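Local coordinates for protein putative non-ribosomal peptide synthetase (Actinomadura parvosata subsp. kistnae, PDB 6M7L) that probably takes part in non-ribosomal peptide assembly through a condensation-family domain related to the CoA-dependent acyltransferases, at residues Thr294-Arg298 with Ile371-Gln377; Trp215-Leu219 with Leu319-Val323; Thr274-Ala278 with Ile334-Arg339; Trp32-Arg36 with Phe122-Gly126. One frame throughout, in Å; residues are numbered along the deposited sequence.

Contact 1: residues Thr294-Arg298 with Ile371-Gln377; sequences TIGTR and IFQVALQ
Gly-296 and Ala-375 stand side by side in a single parallel beta bridge, where strand 292-299 meets strand 374-380, the edge of a four-stranded sheet in this condensation-family fold. Two backbone bonds make the bridge: Gly-296 N gives to Val-374 O (2.9 Å), and Gly-296 O takes the N-H of Leu-376. The axes of the two short segments diverge by 46°, and to either side of the bridge side chains take over from the backbone.

On the N-terminal side the ring of Phe-372 lies flat against the glycine, with Gly-296 CA almost over its centre, 3.6 Å from the centroid, a CH-pi contact that the missing side chain permits. Beyond it, the CG2 methyls of Thr-294 and Ile-371 meet. On the opposite flank of strand 294-298, Ile-295 reaches with CD1 to Leu-376 CB (3.7 Å).

On the C-terminal side Thr-297 OG1 donates to Leu-376 O at 2.8 Å. Next, Gln-377 is bent at chi2 (-53°), which brings its amide alongside the backbone N and O of Arg-298.

Outside this shell, Leu-408 and Phe-353 pack on Phe-372, while helix 272-288 supports Ile-295 through His-277. Arg-298 itself points its guanidinium to Glu-156, with which it forms a salt bridge, and Trp-411 NE1 also donates to the Gln-377 amide oxygen. That oxygen, OE1, receives Arg-298 N in the amide plane on a lone pair, 2.9 Å away and almost perfectly straight, while NE2 returns a weaker bond to Arg-298 O.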
loop_
_atom_site.group_PDB
_atom_site.type_symbol
_atom_site.label_atom_id
_atom_site.label_comp_id
_atom_site.label_asym_id
_atom_site.label_seq_id
_atom_site.Cartn_x
_atom_site.Cartn_y
_atom_site.Cartn_z
ATOM N N THR A 294 -33.688 1.075 7.975
ATOM C CA THR A 294 -32.890 1.150 6.755
ATOM C C THR A 294 -31.547 1.777 7.100
ATOM O O THR A 294 -31.470 2.986 7.343
ATOM C CB THR A 294 -33.602 1.972 5.677
ATOM O OG1 THR A 294 -34.897 1.416 5.417
ATOM C CG2 THR A 294 -32.787 1.980 4.388
ATOM N N ILE A 295 -30.498 0.965 7.135
ATOM C CA ILE A 295 -29.145 1.465 7.248
ATOM C C ILE A 295 -28.528 1.510 5.856
ATOM O O ILE A 295 -29.069 0.971 4.890
ATOM C CB ILE A 295 -28.279 0.615 8.207
ATOM C CG1 ILE A 295 -27.933 -0.725 7.555
ATOM C CG2 ILE A 295 -28.985 0.417 9.542
ATOM C CD1 ILE A 295 -26.477 -1.108 7.690
ATOM N N GLY A 296 -27.371 2.167 5.746
ATOM C CA GLY A 296 -26.657 2.245 4.495
ATOM C C GLY A 296 -25.212 1.822 4.684
ATOM O O GLY A 296 -24.760 1.550 5.799
ATOM N N THR A 297 -24.495 1.758 3.569
ATOM C CA THR A 297 -23.069 1.472 3.606
ATOM C C THR A 297 -22.418 2.178 2.431
ATOM O O THR A 297 -23.007 2.269 1.350
ATOM C CB THR A 297 -22.784 -0.037 3.572
ATOM O OG1 THR A 297 -21.381 -0.266 3.763
ATOM C CG2 THR A 297 -23.220 -0.655 2.248
ATOM N N ARG A 298 -21.217 2.704 2.656
ATOM C CA ARG A 298 -20.463 3.362 1.600
ATOM C C ARG A 298 -19.598 2.330 0.892
ATOM O O ARG A 298 -18.760 1.675 1.522
ATOM C CB ARG A 298 -19.595 4.492 2.147
ATOM C CG ARG A 298 -19.018 5.384 1.054
ATOM C CD ARG A 298 -17.914 6.283 1.575
ATOM N NE ARG A 298 -16.697 5.533 1.869
ATOM C CZ ARG A 298 -15.715 5.330 0.997
ATOM N NH1 ARG A 298 -15.804 5.823 -0.231
ATOM N NH2 ARG A 298 -14.643 4.636 1.351
ATOM N N ILE A 371 -32.968 8.680 2.930
ATOM C CA ILE A 371 -33.190 7.235 2.932
ATOM C C ILE A 371 -32.656 6.570 4.198
ATOM O O ILE A 371 -33.368 5.793 4.843
ATOM C CB ILE A 371 -32.595 6.581 1.672
ATOM C CG1 ILE A 371 -33.183 7.231 0.417
ATOM C CG2 ILE A 371 -32.888 5.089 1.665
ATOM C CD1 ILE A 371 -32.712 6.609 -0.880
ATOM N N PHE A 372 -31.404 6.844 4.558
ATOM C CA PHE A 372 -30.846 6.304 5.787
ATOM C C PHE A 372 -30.063 7.386 6.515
ATOM O O PHE A 372 -29.527 8.312 5.903
ATOM C CB PHE A 372 -29.946 5.077 5.531
ATOM C CG PHE A 372 -28.815 5.333 4.576
ATOM C CD1 PHE A 372 -27.604 5.831 5.029
ATOM C CD2 PHE A 372 -28.957 5.056 3.228
ATOM C CE1 PHE A 372 -26.563 6.063 4.152
ATOM C CE2 PHE A 372 -27.916 5.282 2.347
ATOM C CZ PHE A 372 -26.720 5.787 2.809
ATOM N N GLN A 373 -30.020 7.258 7.839
ATOM C CA GLN A 373 -29.245 8.145 8.688
ATOM C C GLN A 373 -28.163 7.412 9.460
ATOM O O GLN A 373 -27.344 8.065 10.119
ATOM C CB GLN A 373 -30.161 8.884 9.679
ATOM C CG GLN A 373 -31.229 9.742 9.023
ATOM C CD GLN A 373 -32.350 8.925 8.412
ATOM O OE1 GLN A 373 -32.872 8.004 9.039
ATOM N NE2 GLN A 373 -32.715 9.249 7.175
ATOM N N VAL A 374 -28.146 6.085 9.403
ATOM C CA VAL A 374 -27.126 5.257 10.028
ATOM C C VAL A 374 -26.440 4.461 8.930
ATOM O O VAL A 374 -27.102 3.928 8.033
ATOM C CB VAL A 374 -27.737 4.324 11.094
ATOM C CG1 VAL A 374 -26.671 3.421 11.698
ATOM C CG2 VAL A 374 -28.426 5.143 12.173
ATOM N N ALA A 375 -25.113 4.398 8.985
ATOM C CA ALA A 375 -24.338 3.648 8.013
ATOM C C ALA A 375 -23.373 2.721 8.738
ATOM O O ALA A 375 -22.961 2.985 9.871
ATOM C CB ALA A 375 -23.572 4.572 7.059
ATOM N N LEU A 376 -23.020 1.626 8.071
ATOM C CA LEU A 376 -22.181 0.590 8.657
ATOM C C LEU A 376 -21.055 0.236 7.699
ATOM O O LEU A 376 -21.302 -0.039 6.519
ATOM C CB LEU A 376 -23.005 -0.658 8.988
ATOM C CG LEU A 376 -22.232 -1.931 9.335
ATOM C CD1 LEU A 376 -21.354 -1.724 10.562
ATOM C CD2 LEU A 376 -23.191 -3.094 9.544
ATOM N N GLN A 377 -19.825 0.247 8.208
ATOM C CA GLN A 377 -18.664 -0.252 7.485
ATOM C C GLN A 377 -18.042 -1.383 8.289
ATOM O O GLN A 377 -17.734 -1.212 9.473
ATOM C CB GLN A 377 -17.623 0.846 7.241
ATOM C CG GLN A 377 -18.176 2.147 6.695
ATOM C CD GLN A 377 -19.018 1.971 5.444
ATOM O OE1 GLN A 377 -20.065 2.602 5.297
ATOM N NE2 GLN A 377 -18.557 1.124 4.528
#

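Contact 2: residues Trp215-Leu219 with Leu319-Val323; sequences WRDRL and LALPV
Trp-215 pushes the benzene end of its indole against strand 319-323, and this is the buried half of the contact. Its CH2 comes edge-on to Ala-320 O at 3.1 Å, CZ3 lies 4.1 Å from the Ala-320 methyl, and the Pro-322 ring meets the same edge through CD. From the residue before, Leu-319 brings CD1 to within 4.0 Å of CZ2. The ring is set with CG beside the backbone N (chi1 -73°), which carries it from the helix towards the strand, and NE1 is held by a hydrogen bond to His-348 O. With the indole cut back to an alanine here, a gap is likely to open between helix and strand, and His-348 O would lose its donor.

The other half is more open to solvent, though Pro-322 CG still meets two aliphatic partners closely: Arg-218 CG at 3.5 Å and Leu-219 CD2 at 3.6 Å, each side chain crossing the proline ring at about a right angle. The arginine's charged end turns to a salt bridge with Asp-344. Leu-219 is exposed, and the residues just after it, 220-237, are not modelled.

Ala-320 and Pro-322 point to the helix, whereas Leu-321 and Val-323 point away, and both touch His-277. This alternation of an extended strand gives one face to helix 207-218 and the other to helix 272-288, within the antiparallel pair 292-299 and 317-324 of the condensation-family fold.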
loop_
_atom_site.group_PDB
_atom_site.type_symbol
_atom_site.label_atom_id
_atom_site.label_comp_id
_atom_site.label_asym_id
_atom_site.label_seq_id
_atom_site.Cartn_x
_atom_site.Cartn_y
_atom_site.Cartn_z
ATOM N N TRP A 215 -35.813 0.030 -6.459
ATOM C CA TRP A 215 -35.653 0.771 -5.213
ATOM C C TRP A 215 -36.944 1.443 -4.763
ATOM O O TRP A 215 -37.152 1.618 -3.558
ATOM C CB TRP A 215 -34.541 1.810 -5.358
ATOM C CG TRP A 215 -33.178 1.203 -5.383
ATOM C CD1 TRP A 215 -32.333 1.127 -6.450
ATOM C CD2 TRP A 215 -32.506 0.567 -4.290
ATOM N NE1 TRP A 215 -31.171 0.488 -6.087
ATOM C CE2 TRP A 215 -31.254 0.135 -4.766
ATOM C CE3 TRP A 215 -32.842 0.324 -2.956
ATOM C CZ2 TRP A 215 -30.336 -0.524 -3.953
ATOM C CZ3 TRP A 215 -31.930 -0.334 -2.151
ATOM C CH2 TRP A 215 -30.694 -0.748 -2.651
ATOM N N ARG A 216 -37.812 1.833 -5.700
ATOM C CA ARG A 216 -39.118 2.365 -5.318
ATOM C C ARG A 216 -39.901 1.343 -4.506
ATOM O O ARG A 216 -40.336 1.624 -3.384
ATOM C CB ARG A 216 -39.909 2.779 -6.560
ATOM C CG ARG A 216 -39.354 3.983 -7.297
ATOM C CD ARG A 216 -40.296 4.415 -8.409
ATOM N NE ARG A 216 -39.804 5.585 -9.129
ATOM C CZ ARG A 216 -39.941 6.836 -8.702
ATOM N NH1 ARG A 216 -40.551 7.082 -7.549
ATOM N NH2 ARG A 216 -39.465 7.842 -9.423
ATOM N N ASP A 217 -40.087 0.143 -5.064
ATOM C CA ASP A 217 -40.782 -0.916 -4.341
ATOM C C ASP A 217 -40.007 -1.352 -3.106
ATOM O O ASP A 217 -40.611 -1.731 -2.097
ATOM C CB ASP A 217 -41.021 -2.108 -5.269
ATOM C CG ASP A 217 -41.955 -3.144 -4.666
ATOM O OD1 ASP A 217 -42.601 -2.849 -3.639
ATOM O OD2 ASP A 217 -42.041 -4.257 -5.226
ATOM N N ARG A 218 -38.674 -1.301 -3.164
ATOM C CA ARG A 218 -37.872 -1.692 -2.009
ATOM C C ARG A 218 -38.046 -0.710 -0.857
ATOM O O ARG A 218 -38.049 -1.111 0.313
ATOM C CB ARG A 218 -36.402 -1.800 -2.407
ATOM C CG ARG A 218 -35.535 -2.445 -1.352
ATOM C CD ARG A 218 -36.048 -3.828 -1.009
ATOM N NE ARG A 218 -35.664 -4.810 -2.016
ATOM C CZ ARG A 218 -36.110 -6.060 -2.046
ATOM N NH1 ARG A 218 -35.701 -6.890 -2.995
ATOM N NH2 ARG A 218 -36.972 -6.481 -1.130
ATOM N N LEU A 219 -38.195 0.572 -1.168
ATOM C CA LEU A 219 -38.384 1.597 -0.152
ATOM C C LEU A 219 -39.818 2.119 -0.178
ATOM O O LEU A 219 -40.241 2.857 0.712
ATOM C CB LEU A 219 -37.394 2.743 -0.364
ATOM C CG LEU A 219 -35.916 2.352 -0.355
ATOM C CD1 LEU A 219 -35.066 3.455 -0.957
ATOM C CD2 LEU A 219 -35.463 2.047 1.059
ATOM N N LEU A 319 -25.181 2.692 -0.642
ATOM C CA LEU A 319 -26.141 1.618 -0.860
ATOM C C LEU A 319 -27.081 1.540 0.333
ATOM O O LEU A 319 -26.641 1.273 1.456
ATOM C CB LEU A 319 -25.424 0.282 -1.070
ATOM C CG LEU A 319 -26.156 -0.756 -1.917
ATOM C CD1 LEU A 319 -26.377 -0.210 -3.320
ATOM C CD2 LEU A 319 -25.376 -2.062 -1.957
ATOM N N ALA A 320 -28.367 1.773 0.090
ATOM C CA ALA A 320 -29.377 1.581 1.121
ATOM C C ALA A 320 -29.659 0.095 1.294
ATOM O O ALA A 320 -29.680 -0.664 0.320
ATOM C CB ALA A 320 -30.663 2.324 0.759
ATOM N N LEU A 321 -29.872 -0.322 2.540
ATOM C CA LEU A 321 -30.116 -1.726 2.876
ATOM C C LEU A 321 -31.368 -1.836 3.737
ATOM O O LEU A 321 -31.299 -2.212 4.913
ATOM C CB LEU A 321 -28.905 -2.329 3.590
ATOM C CG LEU A 321 -27.548 -2.134 2.906
ATOM C CD1 LEU A 321 -26.424 -2.684 3.767
ATOM C CD2 LEU A 321 -27.541 -2.777 1.529
ATOM N N PRO A 322 -32.539 -1.528 3.175
ATOM C CA PRO A 322 -33.772 -1.565 3.974
ATOM C C PRO A 322 -34.126 -2.988 4.381
ATOM O O PRO A 322 -34.177 -3.896 3.549
ATOM C CB PRO A 322 -34.824 -0.972 3.030
ATOM C CG PRO A 322 -34.297 -1.261 1.673
ATOM C CD PRO A 322 -32.807 -1.143 1.778
ATOM N N VAL A 323 -34.377 -3.172 5.673
ATOM C CA VAL A 323 -34.742 -4.465 6.234
ATOM C C VAL A 323 -36.103 -4.329 6.899
ATOM O O VAL A 323 -36.323 -3.410 7.695
ATOM C CB VAL A 323 -33.686 -4.970 7.235
ATOM C CG1 VAL A 323 -34.222 -6.151 8.022
ATOM C CG2 VAL A 323 -32.408 -5.353 6.501
#

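Contact 3: residues Thr274-Ala278 with Ile334-Arg339; sequences TAVHA and ILGRAR
This is a buried helix-helix crossing between helices 272-288 and 331-346, in which small side chains of Thr-274, Ala-278 and Ala-338 fill the interface. The axes of the two short segments come within 8.5 Å at an angle of 114°.

Thr-274 CG2 meets several atoms of the second helix at once, lying 3.3 Å from Leu-335 O and 3.6 Å from Leu-335 CD2, with Ala-338 CB close by. Its OG1 lies beside the backbone N (chi1 -50°) and pairs with Thr-271 OG1, which leaves the methyl to face the neighbour. One turn on, Ala-278 CB meets Ile-334 CG2 at 3.8 Å.

Both helices belong to the mixed alpha/beta architecture of the condensation-family fold. Helix 331-346 follows strand 317-324, while helix 272-288 shows its other side, at Val-276, to strands 374-380 and 410-418.

His-277 projects from helix 272-288 to where helix 331-346 and strand 317-324 meet it. Ala-338 CB lies over one face of its imidazole in a CH-pi contact, offset towards the rim and 4.1 Å from the centroid, and Leu-321 and Val-323 touch the histidine too. Arg-339 meets the threonine methyl with its backbone N and CB; its guanidinium leads away, and NE bonds to Ala-268 O.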
loop_
_atom_site.group_PDB
_atom_site.type_symbol
_atom_site.label_atom_id
_atom_site.label_comp_id
_atom_site.label_asym_id
_atom_site.label_seq_id
_atom_site.Cartn_x
_atom_site.Cartn_y
_atom_site.Cartn_z
ATOM N N THR A 274 -23.290 -8.958 7.631
ATOM C CA THR A 274 -24.691 -9.321 7.811
ATOM C C THR A 274 -25.027 -9.515 9.285
ATOM O O THR A 274 -26.130 -9.178 9.727
ATOM C CB THR A 274 -25.009 -10.588 7.015
ATOM O OG1 THR A 274 -24.539 -10.440 5.669
ATOM C CG2 THR A 274 -26.509 -10.841 6.992
ATOM N N ALA A 275 -24.083 -10.051 10.062
ATOM C CA ALA A 275 -24.335 -10.263 11.485
ATOM C C ALA A 275 -24.457 -8.940 12.232
ATOM O O ALA A 275 -25.356 -8.773 13.065
ATOM C CB ALA A 275 -23.227 -11.122 12.091
ATOM N N VAL A 276 -23.564 -7.989 11.952
ATOM C CA VAL A 276 -23.642 -6.685 12.605
ATOM C C VAL A 276 -24.809 -5.877 12.046
ATOM O O VAL A 276 -25.465 -5.124 12.775
ATOM C CB VAL A 276 -22.306 -5.935 12.458
ATOM C CG1 VAL A 276 -22.380 -4.569 13.129
ATOM C CG2 VAL A 276 -21.170 -6.759 13.042
ATOM N N HIS A 277 -25.082 -6.019 10.746
ATOM C CA HIS A 277 -26.243 -5.369 10.145
ATOM C C HIS A 277 -27.526 -5.784 10.855
ATOM O O HIS A 277 -28.354 -4.938 11.211
ATOM C CB HIS A 277 -26.304 -5.712 8.654
ATOM C CG HIS A 277 -27.439 -5.075 7.913
ATOM N ND1 HIS A 277 -28.389 -4.284 8.523
ATOM C CD2 HIS A 277 -27.772 -5.115 6.601
ATOM C CE1 HIS A 277 -29.261 -3.870 7.621
ATOM N NE2 HIS A 277 -28.907 -4.359 6.446
ATOM N N ALA A 278 -27.700 -7.090 11.077
ATOM C CA ALA A 278 -28.900 -7.574 11.751
ATOM C C ALA A 278 -28.971 -7.057 13.182
ATOM O O ALA A 278 -30.024 -6.596 13.636
ATOM C CB ALA A 278 -28.938 -9.102 11.722
ATOM N N ILE A 334 -33.742 -12.323 11.136
ATOM C CA ILE A 334 -33.324 -10.989 10.718
ATOM C C ILE A 334 -32.019 -11.064 9.936
ATOM O O ILE A 334 -31.815 -10.324 8.965
ATOM C CB ILE A 334 -33.207 -10.063 11.943
ATOM C CG1 ILE A 334 -34.566 -9.935 12.629
ATOM C CG2 ILE A 334 -32.677 -8.695 11.541
ATOM C CD1 ILE A 334 -34.538 -9.162 13.918
ATOM N N LEU A 335 -31.122 -11.966 10.339
ATOM C CA LEU A 335 -29.892 -12.183 9.584
ATOM C C LEU A 335 -30.200 -12.608 8.154
ATOM O O LEU A 335 -29.475 -12.246 7.220
ATOM C CB LEU A 335 -29.030 -13.229 10.291
ATOM C CG LEU A 335 -27.515 -13.201 10.081
ATOM C CD1 LEU A 335 -26.826 -13.861 11.262
ATOM C CD2 LEU A 335 -27.125 -13.897 8.787
ATOM N N GLY A 336 -31.276 -13.372 7.962
ATOM C CA GLY A 336 -31.666 -13.749 6.614
ATOM C C GLY A 336 -32.187 -12.571 5.814
ATOM O O GLY A 336 -31.811 -12.378 4.655
ATOM N N ARG A 337 -33.062 -11.765 6.425
ATOM C CA ARG A 337 -33.572 -10.579 5.746
ATOM C C ARG A 337 -32.442 -9.617 5.407
ATOM O O ARG A 337 -32.427 -9.020 4.325
ATOM C CB ARG A 337 -34.625 -9.883 6.612
ATOM C CG ARG A 337 -35.618 -10.824 7.270
ATOM C CD ARG A 337 -37.054 -10.464 6.924
ATOM N NE ARG A 337 -38.009 -11.233 7.717
ATOM C CZ ARG A 337 -38.744 -10.725 8.702
ATOM N NH1 ARG A 337 -38.645 -9.439 9.011
ATOM N NH2 ARG A 337 -39.586 -11.501 9.372
ATOM N N ALA A 338 -31.484 -9.456 6.323
ATOM C CA ALA A 338 -30.320 -8.625 6.035
ATOM C C ALA A 338 -29.512 -9.197 4.878
ATOM O O ALA A 338 -29.085 -8.458 3.982
ATOM C CB ALA A 338 -29.452 -8.489 7.286
ATOM N N ARG A 339 -29.301 -10.515 4.876
ATOM C CA ARG A 339 -28.537 -11.141 3.804
ATOM C C ARG A 339 -29.236 -10.984 2.460
ATOM O O ARG A 339 -28.587 -10.718 1.442
ATOM C CB ARG A 339 -28.315 -12.619 4.120
ATOM C CG ARG A 339 -27.405 -13.341 3.142
ATOM C CD ARG A 339 -28.025 -14.643 2.651
ATOM N NE ARG A 339 -28.665 -15.396 3.727
ATOM C CZ ARG A 339 -29.972 -15.628 3.801
ATOM N NH1 ARG A 339 -30.781 -15.175 2.853
ATOM N NH2 ARG A 339 -30.470 -16.320 4.817
#

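Contact 4: residues Trp32-Arg36 with Phe122-Gly126; sequences WLLSR and FDLTG
Leu-124 wedges into the side of segment 32-36 and can be followed atom by atom. Its CB lies 4.0 Å from Trp-32 CD1, the two side chains sliding past each other in opposite directions. CG approaches the hydroxyl of Ser-35, and the branch CD1 lies 3.7 Å from Ser-35 OG and close to the serine CB. That hydroxyl is occupied by its own segment: it donates to Trp-32 O, so the leucine meets a hydroxyl already bonded. His-149 and Ile-151 also pack on Leu-124.

Thr-125 follows, with CG2 at the indole edge 3.8 Å from Trp-32 CZ2, and the same methyl over one face of the Arg-36 guanidinium. Trp-32 NE1 bonds to Phe-79 O.

At the exposed end Arg-36, whose chain bends at chi2 (-68°) and chi3 (-65°), brings NH2 to Asp-123. The salt bridge to OD1 spans 3.2 Å; the oxygen lies in the guanidinium plane but is met from above the carboxylate, the two planes being 48° apart. OD1 has two more donors, Thr-125 OG1 at 2.6 Å and Thr-125 N. Replacing Asp-123 by an alanine removes this oxygen and would probably leave the Arg-36 charge without its mate and the Thr-125 hydroxyl and N-H without their acceptor. Together, OD1 and Thr-125 N form an Asx turn, overlaid on the type I beta turn from Asp-123 to Gly-126, within the loop that joins helix 110-119 to strand 130-136.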
loop_
_atom_site.group_PDB
_atom_site.type_symbol
_atom_site.label_atom_id
_atom_site.label_comp_id
_atom_site.label_asym_id
_atom_site.label_seq_id
_atom_site.Cartn_x
_atom_site.Cartn_y
_atom_site.Cartn_z
ATOM N N TRP A 32 -22.523 19.756 -5.044
ATOM C CA TRP A 32 -22.552 21.172 -5.391
ATOM C C TRP A 32 -23.659 21.893 -4.634
ATOM O O TRP A 32 -23.443 22.973 -4.068
ATOM C CB TRP A 32 -22.728 21.336 -6.901
ATOM C CG TRP A 32 -22.546 22.745 -7.375
ATOM C CD1 TRP A 32 -21.386 23.322 -7.798
ATOM C CD2 TRP A 32 -23.556 23.758 -7.470
ATOM N NE1 TRP A 32 -21.607 24.631 -8.153
ATOM C CE2 TRP A 32 -22.931 24.924 -7.959
ATOM C CE3 TRP A 32 -24.926 23.795 -7.188
ATOM C CZ2 TRP A 32 -23.631 26.112 -8.174
ATOM C CZ3 TRP A 32 -25.617 24.974 -7.403
ATOM C CH2 TRP A 32 -24.969 26.116 -7.891
ATOM N N LEU A 33 -24.855 21.300 -4.602
ATOM C CA LEU A 33 -25.984 21.921 -3.917
ATOM C C LEU A 33 -25.696 22.102 -2.432
ATOM O O LEU A 33 -25.840 23.205 -1.890
ATOM C CB LEU A 33 -27.245 21.083 -4.132
ATOM C CG LEU A 33 -27.793 21.085 -5.561
ATOM C CD1 LEU A 33 -28.892 20.056 -5.729
ATOM C CD2 LEU A 33 -28.293 22.469 -5.934
ATOM N N LEU A 34 -25.265 21.033 -1.757
ATOM C CA LEU A 34 -24.965 21.125 -0.333
ATOM C C LEU A 34 -23.770 22.018 -0.033
ATOM O O LEU A 34 -23.569 22.377 1.133
ATOM C CB LEU A 34 -24.717 19.734 0.247
ATOM C CG LEU A 34 -25.838 18.709 0.095
ATOM C CD1 LEU A 34 -25.462 17.416 0.802
ATOM C CD2 LEU A 34 -27.156 19.254 0.624
ATOM N N SER A 35 -22.974 22.383 -1.040
ATOM C CA SER A 35 -21.865 23.301 -0.823
ATOM C C SER A 35 -22.322 24.744 -0.658
ATOM O O SER A 35 -21.528 25.582 -0.220
ATOM C CB SER A 35 -20.866 23.216 -1.981
ATOM O OG SER A 35 -21.196 24.134 -3.009
ATOM N N ARG A 36 -23.572 25.050 -0.997
ATOM C CA ARG A 36 -24.095 26.409 -0.884
ATOM C C ARG A 36 -24.930 26.525 0.390
ATOM O O ARG A 36 -26.152 26.655 0.360
ATOM C CB ARG A 36 -24.917 26.764 -2.122
ATOM C CG ARG A 36 -24.450 26.113 -3.417
ATOM C CD ARG A 36 -23.102 26.650 -3.867
ATOM N NE ARG A 36 -23.154 28.066 -4.214
ATOM C CZ ARG A 36 -22.083 28.811 -4.472
ATOM N NH1 ARG A 36 -22.223 30.095 -4.781
ATOM N NH2 ARG A 36 -20.871 28.277 -4.418
ATOM N N PHE A 122 -15.812 26.043 0.143
ATOM C CA PHE A 122 -15.386 26.291 -1.224
ATOM C C PHE A 122 -16.488 27.016 -1.986
ATOM O O PHE A 122 -17.674 26.708 -1.829
ATOM C CB PHE A 122 -15.051 24.985 -1.952
ATOM C CG PHE A 122 -13.774 24.334 -1.505
ATOM C CD1 PHE A 122 -13.786 23.362 -0.519
ATOM C CD2 PHE A 122 -12.566 24.670 -2.093
ATOM C CE1 PHE A 122 -12.614 22.748 -0.113
ATOM C CE2 PHE A 122 -11.388 24.059 -1.692
ATOM C CZ PHE A 122 -11.413 23.097 -0.701
ATOM N N ASP A 123 -16.092 27.980 -2.811
ATOM C CA ASP A 123 -16.982 28.579 -3.804
ATOM C C ASP A 123 -16.714 27.844 -5.112
ATOM O O ASP A 123 -15.918 28.282 -5.942
ATOM C CB ASP A 123 -16.750 30.079 -3.928
ATOM C CG ASP A 123 -17.617 30.716 -5.000
ATOM O OD1 ASP A 123 -18.440 29.997 -5.609
ATOM O OD2 ASP A 123 -17.471 31.933 -5.239
ATOM N N LEU A 124 -17.392 26.709 -5.292
ATOM C CA LEU A 124 -17.124 25.825 -6.420
ATOM C C LEU A 124 -17.410 26.466 -7.773
ATOM O O LEU A 124 -16.993 25.912 -8.797
ATOM C CB LEU A 124 -17.940 24.539 -6.274
ATOM C CG LEU A 124 -17.607 23.694 -5.043
ATOM C CD1 LEU A 124 -18.496 22.462 -4.974
ATOM C CD2 LEU A 124 -16.137 23.298 -5.053
ATOM N N THR A 125 -18.105 27.606 -7.810
ATOM C CA THR A 125 -18.341 28.273 -9.085
ATOM C C THR A 125 -17.096 28.994 -9.587
ATOM O O THR A 125 -16.863 29.043 -10.799
ATOM C CB THR A 125 -19.505 29.260 -8.970
ATOM O OG1 THR A 125 -19.165 30.304 -8.050
ATOM C CG2 THR A 125 -20.761 28.549 -8.485
ATOM N N GLY A 126 -16.287 29.541 -8.683
ATOM C CA GLY A 126 -15.101 30.272 -9.089
ATOM C C GLY A 126 -13.822 29.838 -8.401
ATOM O O GLY A 126 -12.916 30.654 -8.197
#

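In the fold
From the N terminus, contact 4 comes first: it returns the loop before strand 130-136 to the end of helix 26-34, and it is complete before any other contact begins. The remaining three interlock. Residues 215-219, 274-278 and 294-298 open contacts 2, 3 and 1 in turn, and 319-323, 334-339 and 371-377 close them in the same order, so every pair crosses. The antiparallel pair of strands 292-299 and 317-324 joins contact 1 to contact 2, and His-277 of contact 3 touches both. One compact region thus ties three helices, the strand pair and a sheet edge, while contact 4 lies about 38 Å from contact 3, centre to centre.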